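PDB 5UUS: possible sortase-like protein from Corynebacterium diphtheriae, which probably acts as a membrane-bound sortase, a cysteine transpeptidase of the kind that joins surface proteins to the bacterial cell wall. Local coordinates for residues A[33-38]-A[76-81]; A[55-60]-A[85-90]; A[123-128]-A[139-144]; A[136-139]-A[145-148]. All blocks are in the same frame, centred on the assembly; numbering follows the deposited sequence.

Contact 1: residues A[33-38]-A[76-81]; sequences LTPELG and TQLPGE
L78, which meets P35 and L33 with its side chain, has its backbone tied to E81: L78 N bonds E81 OE1 at 2.8 Å. The bond is nearly straight at the hydrogen (170°), yet it reaches the carboxylate from well above the plane of that group, 65° out of it. In return E81 N bonds L78 O at 3.2 Å, and the two bonds clasp the first and last residues of a type II beta turn, with P79 and G80 at its corners. G80 takes the positive phi usual for the third position of such a turn, and its N also bonds Y121 OH. From this clasped base the L78 side chain reaches out toward residues 33-38. CG lies anti to the carbonyl carbon (chi1 -70°), and the two methyls at its fork face the CG-CD side of the P35 ring. CD1 sits 3.7 Å from P35 CD, while CD2 approaches P35 CG at 3.9 Å. The same CD1 also packs against the carbonyl of L33, 3.7 Å from its O. F41 of strand 40-45 touches both P35 and L78 and gives this small apolar patch a common backing. The patch joins residues 33-35, shortly before strand 40-45, to the loop between strands 71-72 and 83-88. It is a surface contact of a terminal arm with a beta turn on the sortase barrel.

Contact 2: residues A[55-60]-A[85-90]; sequences FAIVEG and FAVAGH
I57 and V87 lie on strands that run crosswise rather than side by side, with their CA atoms 8.1 Å apart, so side chains alone span the gap. I57 points toward strand 83-88 from strand 54-59 and divides its two branches between two partners. CG2, anti to the backbone N, meets V87 CG1 at 4.0 Å, the two side chains crossing at about a right angle. CG1 instead lies anti to the carbonyl carbon (chi1 -60°), and an extended chi2 of 167° carries CD1 onward to the phenyl ring of F85. There CD1 stands 4.1 Å from F85 CZ, close to the ring plane, at the edge. F85 comes from the opposite direction, the far corner of its ring up against the methyl. H72, on the short strand 71-72 that pairs with both strands, meets the F85 ring with the planes turned by about 30°, and its ND1 is hydrogen-bonded to E59 OE1. M190 and M192 of the neighbouring strand 188-193 pack against F85 and V87. All three residues of the contact are buried. After A88 the strand ends, and G89 follows, its O bonded to T194 OG1. I57, F85 and V87 thus form part of the apolar interior of the sortase beta-barrel, on a strand that leads to H90, the predicted catalytic histidine.

Contact 3: residues A[123-128]-A[139-144]; sequences VMPVDS and GCFTPE
F141 is turned toward residues 123-125 by a chi1 of -60°, which sets CG anti to the carbonyl carbon and aims the far end of the ring at the chain where strand 117-123 gives way to loop; a chi2 of -74° turns the ring about its long axis and so sets which atoms meet its edge and face. CZ leads. It lies 3.9 Å from V123 O, which stands at the ring edge near its plane, and 4.2 Å from M124 CG, the middle of a side chain that runs past the ring obliquely. P125 CD approaches CE2, the neighbouring ring atom, at 4.4 Å, again obliquely. One face of the ring carries sulfur: C140 SG sits 3.6 Å above its plane, offset toward the rim. That sulfur is bonded to C107 SG, and because V123 is joined to C107 by a backbone hydrogen bond, the disulfide ties the loop around F141 to the same end of strand 117-123 that the ring touches. The contact joins the linker between helices 130-137 and 143-151 to the end of strand 117-123 in the sortase barrel. F141 and M124 both reach M210 of strand 204-216, and I149 of the second helix touches F141, M124 and P125. All four touching residues are buried. Directly after F141, T142 holds the N-cap position of helix 143-151: its OG1 accepts a hydrogen bond from Q145 N, and P143 begins the first turn. At the other end of the contact S128 OG is hydrogen-bonded to E136 OE1, linking residues 123-128 to helix 130-137.

Contact 4: residues A[136-139]-A[145-148]; sequences EAMG and QAER. With EDO (1,2-ethanediol), chain G.
A146 presents its CB to A137 and M138 where helices 130-137 and 143-151, joined by a short linker into a helix-loop-helix, come together. The two small methyls, A137 CB and A146 CB, are 4.0 Å apart, and the backbones can therefore close to 5.2 Å between the CA atoms of A137 and A146. M138 adds a second touch: the bend at chi2 (-63°) brings its SD to 3.6 Å from A146 CB. Next to these residues G139 N bonds E136 O at 3.2 Å. Y134 packs on A146 from within helix 130-137, and P125 lies against A137. Further round the second helix, Q145 holds its place through NE2, which bonds E187 OE1 and L211 O. R148 is gripped at both ends of its guanidinium: NH1 makes a salt bridge to D153, and NH2 makes one to E187 as well as a hydrogen bond to G185 O. These partners probably fix the rotation of the flat group. A 1,2-ethanediol molecule, probably from the crystallisation liquor, lies at the NE edge and is also bonded by D153 N. Its O2 lies in the guanidinium plane and accepts a hydrogen bond of 3.1 Å from R148 NE, with an angle of 157° at the hydrogen.

In the fold
The four contacts form two pairs on opposite sides of the chain's centre. Contacts 1 and 2, with centres 10 Å apart, touch directly: G38 N lies 2.7 Å from E59 O, probably a hydrogen bond, and their segments alternate along the chain. Contact 2 holds H90 of the predicted active site; contact 1 lies away from it. Contacts 3 and 4 share G139, use the same helix 143-151 and have centres 4 Å apart; P143 CA of contact 3 meets M138 SD of contact 4 at 3.9 Å. Centre to centre, contact 2 is about 24 Å from contact 3 and 27 Å from contact 4, and both of these lie away from the predicted active site.

Contact 1: residues A[33-38]-A[76-81]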
loop_
_atom_site.group_PDB
_atom_site.type_symbol
_atom_site.label_atom_id
_atom_site.label_comp_id
_atom_site.label_asym_id
_atom_site.label_seq_id
_atom_site.Cartn_x
_atom_site.Cartn_y
_atom_site.Cartn_z
ATOM N N LEU A 33 -15.157 -1.741 12.085
ATOM C CA LEU A 33 -15.037 -2.524 10.858
ATOM C C LEU A 33 -14.903 -1.614 9.627
ATOM O O LEU A 33 -14.072 -1.856 8.753
ATOM C CB LEU A 33 -16.244 -3.451 10.696
ATOM C CG LEU A 33 -16.424 -4.130 9.340
ATOM C CD1 LEU A 33 -15.283 -5.065 9.052
ATOM C CD2 LEU A 33 -17.755 -4.884 9.296
ATOM N N THR A 34 -15.721 -0.571 9.567
ATOM C CA THR A 34 -15.618 0.409 8.494
ATOM C C THR A 34 -15.097 1.725 9.053
ATOM O O THR A 34 -15.757 2.359 9.883
ATOM C CB THR A 34 -16.961 0.646 7.795
ATOM O OG1 THR A 34 -17.488 -0.610 7.332
ATOM C CG2 THR A 34 -16.779 1.614 6.609
ATOM N N PRO A 35 -13.899 2.127 8.613
ATOM C CA PRO A 35 -13.307 3.349 9.140
ATOM C C PRO A 35 -14.273 4.522 8.985
ATOM O O PRO A 35 -15.006 4.648 7.996
ATOM C CB PRO A 35 -12.025 3.521 8.306
ATOM C CG PRO A 35 -12.118 2.513 7.216
ATOM C CD PRO A 35 -13.002 1.432 7.679
ATOM N N GLU A 36 -14.300 5.349 10.016
ATOM C CA GLU A 36 -15.075 6.559 10.013
ATOM C C GLU A 36 -14.573 7.545 8.941
ATOM O O GLU A 36 -13.381 7.869 8.882
ATOM C CB GLU A 36 -15.016 7.191 11.402
ATOM C CG GLU A 36 -15.980 8.344 11.594
ATOM C CD GLU A 36 -15.878 8.964 12.983
ATOM O OE1 GLU A 36 -15.061 8.482 13.798
ATOM O OE2 GLU A 36 -16.608 9.938 13.256
ATOM N N LEU A 37 -15.496 8.018 8.106
ATOM C CA LEU A 37 -15.182 8.947 7.031
ATOM C C LEU A 37 -14.394 10.165 7.491
ATOM O O LEU A 37 -14.733 10.816 8.481
ATOM C CB LEU A 37 -16.462 9.409 6.345
ATOM C CG LEU A 37 -16.675 8.860 4.935
ATOM C CD1 LEU A 37 -16.662 7.339 4.948
ATOM C CD2 LEU A 37 -17.975 9.383 4.373
ATOM N N GLY A 38 -13.305 10.444 6.783
ATOM C CA GLY A 38 -12.516 11.626 7.066
ATOM C C GLY A 38 -11.656 11.506 8.312
ATOM O O GLY A 38 -10.978 12.457 8.677
ATOM N N THR A 76 -12.167 0.572 -1.757
ATOM C CA THR A 76 -11.115 -0.428 -1.910
ATOM C C THR A 76 -10.879 -1.189 -0.601
ATOM O O THR A 76 -11.458 -0.845 0.421
ATOM C CB THR A 76 -9.802 0.218 -2.382
ATOM O OG1 THR A 76 -9.210 0.969 -1.311
ATOM C CG2 THR A 76 -10.088 1.146 -3.578
ATOM N N GLN A 77 -10.014 -2.201 -0.633
ATOM C CA GLN A 77 -9.823 -3.052 0.527
ATOM C C GLN A 77 -9.015 -2.316 1.566
ATOM O O GLN A 77 -8.491 -1.238 1.305
ATOM C CB GLN A 77 -9.150 -4.374 0.135
ATOM C CG GLN A 77 -10.111 -5.368 -0.545
ATOM C CD GLN A 77 -10.591 -4.923 -1.948
ATOM O OE1 GLN A 77 -9.797 -4.682 -2.865
ATOM N NE2 GLN A 77 -11.905 -4.833 -2.113
ATOM N N LEU A 78 -8.943 -2.898 2.754
ATOM C CA LEU A 78 -8.296 -2.291 3.900
ATOM C C LEU A 78 -7.001 -3.071 4.169
ATOM O O LEU A 78 -6.759 -4.089 3.533
ATOM C CB LEU A 78 -9.263 -2.298 5.105
ATOM C CG LEU A 78 -10.456 -1.341 4.955
ATOM C CD1 LEU A 78 -11.555 -1.611 6.048
ATOM C CD2 LEU A 78 -9.967 0.096 5.034
ATOM N N PRO A 79 -6.153 -2.594 5.089
ATOM C CA PRO A 79 -4.829 -3.215 5.209
ATOM C C PRO A 79 -4.859 -4.694 5.566
ATOM O O PRO A 79 -5.613 -5.070 6.459
ATOM C CB PRO A 79 -4.174 -2.399 6.338
ATOM C CG PRO A 79 -4.807 -1.062 6.227
ATOM C CD PRO A 79 -6.241 -1.348 5.865
ATOM N N GLY A 80 -4.050 -5.514 4.889
ATOM C CA GLY A 80 -3.972 -6.930 5.207
ATOM C C GLY A 80 -4.971 -7.790 4.456
ATOM O O GLY A 80 -4.941 -9.011 4.526
ATOM N N GLU A 81 -5.860 -7.147 3.722
ATOM C CA GLU A 81 -6.898 -7.858 2.996
ATOM C C GLU A 81 -6.469 -8.281 1.606
ATOM O O GLU A 81 -5.732 -7.560 0.914
ATOM C CB GLU A 81 -8.139 -6.980 2.889
ATOM C CG GLU A 81 -8.656 -6.509 4.248
ATOM C CD GLU A 81 -10.018 -5.841 4.178
ATOM O OE1 GLU A 81 -10.387 -5.312 3.103
ATOM O OE2 GLU A 81 -10.738 -5.853 5.208
#

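Contact 2: residues A[55-60]-A[85-90]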
loop_
_atom_site.group_PDB
_atom_site.type_symbol
_atom_site.label_atom_id
_atom_site.label_comp_id
_atom_site.label_asym_id
_atom_site.label_seq_id
_atom_site.Cartn_x
_atom_site.Cartn_y
_atom_site.Cartn_z
ATOM N N PHE A 55 3.097 8.646 8.205
ATOM C CA PHE A 55 1.925 9.442 7.938
ATOM C C PHE A 55 0.696 8.702 8.419
ATOM O O PHE A 55 0.600 7.501 8.229
ATOM C CB PHE A 55 1.810 9.715 6.456
ATOM C CG PHE A 55 2.750 10.788 5.972
ATOM C CD1 PHE A 55 2.351 12.115 5.973
ATOM C CD2 PHE A 55 4.028 10.460 5.532
ATOM C CE1 PHE A 55 3.214 13.116 5.527
ATOM C CE2 PHE A 55 4.906 11.453 5.093
ATOM C CZ PHE A 55 4.494 12.773 5.092
ATOM N N ALA A 56 -0.233 9.431 9.017
ATOM C CA ALA A 56 -1.555 8.906 9.275
ATOM C C ALA A 56 -2.294 8.745 7.950
ATOM O O ALA A 56 -2.126 9.539 7.004
ATOM C CB ALA A 56 -2.327 9.828 10.226
ATOM N N ILE A 57 -3.101 7.702 7.867
ATOM C CA ILE A 57 -3.942 7.526 6.709
ATOM C C ILE A 57 -5.367 7.803 7.091
ATOM O O ILE A 57 -5.849 7.277 8.082
ATOM C CB ILE A 57 -3.801 6.125 6.133
ATOM C CG1 ILE A 57 -2.338 5.886 5.729
ATOM C CG2 ILE A 57 -4.738 5.939 4.953
ATOM C CD1 ILE A 57 -2.026 4.419 5.427
ATOM N N VAL A 58 -6.033 8.634 6.301
ATOM C CA VAL A 58 -7.414 9.039 6.554
ATOM C C VAL A 58 -8.380 8.284 5.619
ATOM O O VAL A 58 -7.992 7.878 4.520
ATOM C CB VAL A 58 -7.515 10.584 6.367
ATOM C CG1 VAL A 58 -8.877 11.032 5.908
ATOM C CG2 VAL A 58 -7.056 11.310 7.638
ATOM N N GLU A 59 -9.628 8.093 6.034
ATOM C CA GLU A 59 -10.628 7.451 5.176
ATOM C C GLU A 59 -11.275 8.447 4.231
ATOM O O GLU A 59 -11.945 9.376 4.678
ATOM C CB GLU A 59 -11.714 6.769 6.031
ATOM C CG GLU A 59 -12.861 6.168 5.220
ATOM C CD GLU A 59 -12.456 4.901 4.450
ATOM O OE1 GLU A 59 -11.266 4.499 4.504
ATOM O OE2 GLU A 59 -13.333 4.303 3.790
ATOM N N GLY A 60 -11.083 8.258 2.926
ATOM C CA GLY A 60 -11.572 9.202 1.942
ATOM C C GLY A 60 -10.453 9.881 1.143
ATOM O O GLY A 60 -9.322 10.031 1.620
ATOM N N PHE A 85 -5.561 -2.557 -1.367
ATOM C CA PHE A 85 -5.692 -1.472 -0.398
ATOM C C PHE A 85 -5.049 -0.218 -1.042
ATOM O O PHE A 85 -3.833 -0.141 -1.135
ATOM C CB PHE A 85 -5.020 -1.870 0.922
ATOM C CG PHE A 85 -4.697 -0.709 1.824
ATOM C CD1 PHE A 85 -5.707 0.112 2.313
ATOM C CD2 PHE A 85 -3.375 -0.446 2.200
ATOM C CE1 PHE A 85 -5.407 1.211 3.136
ATOM C CE2 PHE A 85 -3.073 0.645 3.033
ATOM C CZ PHE A 85 -4.098 1.478 3.490
ATOM N N ALA A 86 -5.870 0.732 -1.504
ATOM C CA ALA A 86 -5.393 1.877 -2.293
ATOM C C ALA A 86 -5.483 3.209 -1.546
ATOM O O ALA A 86 -6.482 3.495 -0.878
ATOM C CB ALA A 86 -6.176 1.977 -3.613
ATOM N N VAL A 87 -4.429 4.014 -1.664
ATOM C CA VAL A 87 -4.402 5.338 -1.066
ATOM C C VAL A 87 -3.850 6.359 -2.065
ATOM O O VAL A 87 -3.034 6.024 -2.941
ATOM C CB VAL A 87 -3.548 5.388 0.232
ATOM C CG1 VAL A 87 -4.120 4.452 1.308
ATOM C CG2 VAL A 87 -2.098 5.049 -0.064
ATOM N N ALA A 88 -4.312 7.593 -1.916
ATOM C CA ALA A 88 -3.846 8.737 -2.689
ATOM C C ALA A 88 -3.070 9.640 -1.746
ATOM O O ALA A 88 -3.344 9.663 -0.555
ATOM C CB ALA A 88 -5.031 9.504 -3.311
ATOM N N GLY A 89 -2.140 10.422 -2.274
ATOM C CA GLY A 89 -1.444 11.388 -1.451
ATOM C C GLY A 89 -0.808 12.454 -2.326
ATOM O O GLY A 89 -0.522 12.224 -3.511
ATOM N N HIS A 90 -0.596 13.623 -1.740
ATOM C CA HIS A 90 0.033 14.732 -2.445
ATOM C C HIS A 90 1.508 14.485 -2.647
ATOM O O HIS A 90 2.147 13.705 -1.913
ATOM C CB HIS A 90 -0.198 16.039 -1.699
ATOM C CG HIS A 90 -1.594 16.547 -1.843
ATOM N ND1 HIS A 90 -2.303 17.099 -0.799
ATOM C CD2 HIS A 90 -2.424 16.559 -2.912
ATOM C CE1 HIS A 90 -3.507 17.445 -1.223
ATOM N NE2 HIS A 90 -3.609 17.118 -2.499
#

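Contact 3: residues A[123-128]-A[139-144]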
loop_
_atom_site.group_PDB
_atom_site.type_symbol
_atom_site.label_atom_id
_atom_site.label_comp_id
_atom_site.label_asym_id
_atom_site.label_seq_id
_atom_site.Cartn_x
_atom_site.Cartn_y
_atom_site.Cartn_z
ATOM N N VAL A 123 7.333 -3.470 -2.357
ATOM C CA VAL A 123 7.217 -2.956 -3.712
ATOM C C VAL A 123 7.489 -4.066 -4.729
ATOM O O VAL A 123 8.484 -4.816 -4.628
ATOM C CB VAL A 123 8.173 -1.760 -3.928
ATOM C CG1 VAL A 123 8.133 -1.301 -5.380
ATOM C CG2 VAL A 123 7.797 -0.605 -2.983
ATOM N N MET A 124 6.585 -4.202 -5.688
ATOM C CA MET A 124 6.707 -5.262 -6.688
ATOM C C MET A 124 7.764 -4.935 -7.747
ATOM O O MET A 124 8.158 -3.787 -7.879
ATOM C CB MET A 124 5.342 -5.495 -7.341
ATOM C CG MET A 124 4.361 -6.268 -6.350
ATOM S SD MET A 124 2.710 -6.307 -7.049
ATOM C CE MET A 124 2.946 -7.328 -8.508
ATOM N N PRO A 125 8.212 -5.932 -8.521
ATOM C CA PRO A 125 9.203 -5.607 -9.572
ATOM C C PRO A 125 8.769 -4.492 -10.544
ATOM O O PRO A 125 7.628 -4.462 -11.018
ATOM C CB PRO A 125 9.371 -6.941 -10.310
ATOM C CG PRO A 125 9.055 -7.977 -9.261
ATOM C CD PRO A 125 7.944 -7.376 -8.430
ATOM N N VAL A 126 9.701 -3.583 -10.838
ATOM C CA VAL A 126 9.457 -2.435 -11.695
ATOM C C VAL A 126 10.071 -2.636 -13.105
ATOM O O VAL A 126 11.265 -2.864 -13.231
ATOM C CB VAL A 126 10.038 -1.160 -11.039
ATOM C CG1 VAL A 126 9.825 0.054 -11.932
ATOM C CG2 VAL A 126 9.417 -0.944 -9.646
ATOM N N ASP A 127 9.227 -2.592 -14.136
ATOM C CA ASP A 127 9.624 -2.586 -15.546
ATOM C C ASP A 127 10.225 -3.910 -16.047
ATOM O O ASP A 127 10.217 -4.179 -17.248
ATOM C CB ASP A 127 10.621 -1.441 -15.842
ATOM C CG ASP A 127 10.009 -0.059 -15.686
ATOM O OD1 ASP A 127 8.767 0.059 -15.685
ATOM O OD2 ASP A 127 10.783 0.915 -15.577
ATOM N N SER A 128 10.749 -4.737 -15.154
ATOM C CA SER A 128 11.365 -5.988 -15.588
ATOM C C SER A 128 10.313 -7.030 -15.988
ATOM O O SER A 128 9.141 -6.883 -15.680
ATOM C CB SER A 128 12.273 -6.537 -14.489
ATOM O OG SER A 128 11.603 -6.511 -13.252
ATOM N N GLY A 139 13.690 -12.123 -4.197
ATOM C CA GLY A 139 14.404 -11.446 -3.134
ATOM C C GLY A 139 13.593 -11.198 -1.865
ATOM O O GLY A 139 14.180 -11.017 -0.799
ATOM N N CYS A 140 12.264 -11.179 -1.954
ATOM C CA CYS A 140 11.461 -10.884 -0.759
ATOM C C CYS A 140 10.070 -11.515 -0.743
ATOM O O CYS A 140 9.387 -11.445 0.262
ATOM C CB CYS A 140 11.314 -9.368 -0.583
ATOM S SG CYS A 140 10.539 -8.548 -1.973
ATOM N N PHE A 141 9.637 -12.107 -1.853
ATOM C CA PHE A 141 8.343 -12.777 -1.870
ATOM C C PHE A 141 8.509 -14.294 -1.735
ATOM O O PHE A 141 9.620 -14.808 -1.842
ATOM C CB PHE A 141 7.590 -12.414 -3.152
ATOM C CG PHE A 141 7.326 -10.936 -3.288
ATOM C CD1 PHE A 141 6.348 -10.321 -2.518
ATOM C CD2 PHE A 141 8.053 -10.166 -4.176
ATOM C CE1 PHE A 141 6.103 -8.960 -2.618
ATOM C CE2 PHE A 141 7.813 -8.804 -4.299
ATOM C CZ PHE A 141 6.819 -8.199 -3.525
ATOM N N THR A 142 7.410 -15.011 -1.508
ATOM C CA THR A 142 7.465 -16.471 -1.479
ATOM C C THR A 142 7.714 -16.972 -2.906
ATOM O O THR A 142 7.537 -16.218 -3.873
ATOM C CB THR A 142 6.176 -17.067 -0.907
ATOM O OG1 THR A 142 5.113 -16.868 -1.839
ATOM C CG2 THR A 142 5.799 -16.362 0.422
ATOM N N PRO A 143 8.182 -18.226 -3.041
ATOM C CA PRO A 143 8.398 -18.760 -4.388
ATOM C C PRO A 143 7.085 -18.798 -5.145
ATOM O O PRO A 143 7.061 -18.515 -6.334
ATOM C CB PRO A 143 8.964 -20.170 -4.144
ATOM C CG PRO A 143 8.858 -20.410 -2.653
ATOM C CD PRO A 143 8.766 -19.080 -1.992
ATOM N N GLU A 144 6.000 -19.086 -4.437
ATOM C CA GLU A 144 4.665 -19.068 -5.027
ATOM C C GLU A 144 4.241 -17.661 -5.492
ATOM O O GLU A 144 3.744 -17.491 -6.606
ATOM C CB GLU A 144 3.646 -19.626 -4.028
ATOM C CG GLU A 144 3.890 -21.104 -3.661
ATOM C CD GLU A 144 5.057 -21.338 -2.672
ATOM O OE1 GLU A 144 5.528 -20.382 -2.007
ATOM O OE2 GLU A 144 5.508 -22.498 -2.565
#

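Contact 4: residues A[136-139]-A[145-148]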
loop_
_atom_site.group_PDB
_atom_site.type_symbol
_atom_site.label_atom_id
_atom_site.label_comp_id
_atom_site.label_asym_id
_atom_site.label_seq_id
_atom_site.Cartn_x
_atom_site.Cartn_y
_atom_site.Cartn_z
ATOM N N GLU A 136 14.075 -10.851 -9.171
ATOM C CA GLU A 136 13.863 -9.709 -8.283
ATOM C C GLU A 136 12.782 -10.021 -7.245
ATOM O O GLU A 136 12.897 -9.641 -6.068
ATOM C CB GLU A 136 13.496 -8.458 -9.080
ATOM C CG GLU A 136 14.659 -7.913 -9.891
ATOM C CD GLU A 136 14.269 -6.758 -10.788
ATOM O OE1 GLU A 136 13.070 -6.410 -10.840
ATOM O OE2 GLU A 136 15.170 -6.207 -11.452
ATOM N N ALA A 137 11.744 -10.722 -7.682
ATOM C CA ALA A 137 10.646 -11.067 -6.802
ATOM C C ALA A 137 11.092 -12.090 -5.761
ATOM O O ALA A 137 10.657 -12.049 -4.601
ATOM C CB ALA A 137 9.477 -11.577 -7.609
ATOM N N MET A 138 11.998 -12.975 -6.159
ATOM C CA MET A 138 12.535 -13.990 -5.251
ATOM C C MET A 138 13.349 -13.401 -4.100
ATOM O O MET A 138 13.649 -14.091 -3.143
ATOM C CB MET A 138 13.400 -14.992 -6.020
ATOM C CG MET A 138 12.590 -15.993 -6.822
ATOM S SD MET A 138 11.582 -17.015 -5.746
ATOM C CE MET A 138 12.820 -17.597 -4.593
ATOM N N GLY A 139 13.690 -12.123 -4.197
ATOM C CA GLY A 139 14.404 -11.446 -3.134
ATOM C C GLY A 139 13.593 -11.198 -1.865
ATOM O O GLY A 139 14.180 -11.017 -0.799
ATOM N N GLN A 145 4.424 -16.650 -4.646
ATOM C CA GLN A 145 4.183 -15.279 -5.096
ATOM C C GLN A 145 5.053 -14.903 -6.304
ATOM O O GLN A 145 4.573 -14.286 -7.248
ATOM C CB GLN A 145 4.426 -14.291 -3.959
ATOM C CG GLN A 145 3.320 -14.313 -2.901
ATOM C CD GLN A 145 3.645 -13.383 -1.753
ATOM O OE1 GLN A 145 4.783 -13.334 -1.300
ATOM N NE2 GLN A 145 2.643 -12.651 -1.270
ATOM N N ALA A 146 6.328 -15.280 -6.272
ATOM C CA ALA A 146 7.219 -14.953 -7.382
ATOM C C ALA A 146 6.700 -15.531 -8.693
ATOM O O ALA A 146 6.817 -14.886 -9.753
ATOM C CB ALA A 146 8.618 -15.449 -7.101
ATOM N N GLU A 147 6.130 -16.737 -8.639
ATOM C CA GLU A 147 5.603 -17.352 -9.858
ATOM C C GLU A 147 4.387 -16.614 -10.347
ATOM O O GLU A 147 4.274 -16.351 -11.544
ATOM C CB GLU A 147 5.261 -18.822 -9.654
ATOM C CG GLU A 147 6.491 -19.686 -9.495
ATOM C CD GLU A 147 6.162 -21.167 -9.372
ATOM O OE1 GLU A 147 5.097 -21.587 -9.886
ATOM O OE2 GLU A 147 6.969 -21.906 -8.759
ATOM N N ARG A 148 3.479 -16.281 -9.431
ATOM C CA ARG A 148 2.299 -15.488 -9.792
ATOM C C ARG A 148 2.661 -14.115 -10.377
ATOM O O ARG A 148 2.034 -13.648 -11.319
ATOM C CB ARG A 148 1.398 -15.293 -8.575
ATOM C CG ARG A 148 0.962 -16.570 -7.906
ATOM C CD ARG A 148 -0.116 -16.241 -6.870
ATOM N NE ARG A 148 -1.391 -15.990 -7.540
ATOM C CZ ARG A 148 -2.515 -15.610 -6.935
ATOM N NH1 ARG A 148 -3.614 -15.459 -7.648
ATOM N NH2 ARG A 148 -2.542 -15.377 -5.628
HETATM C C1 EDO G . -3.545 -18.831 -10.715
HETATM O O1 EDO G . -3.332 -19.350 -12.041
HETATM C C2 EDO G . -2.219 -18.443 -10.046
HETATM O O2 EDO G . -1.809 -17.107 -10.398
#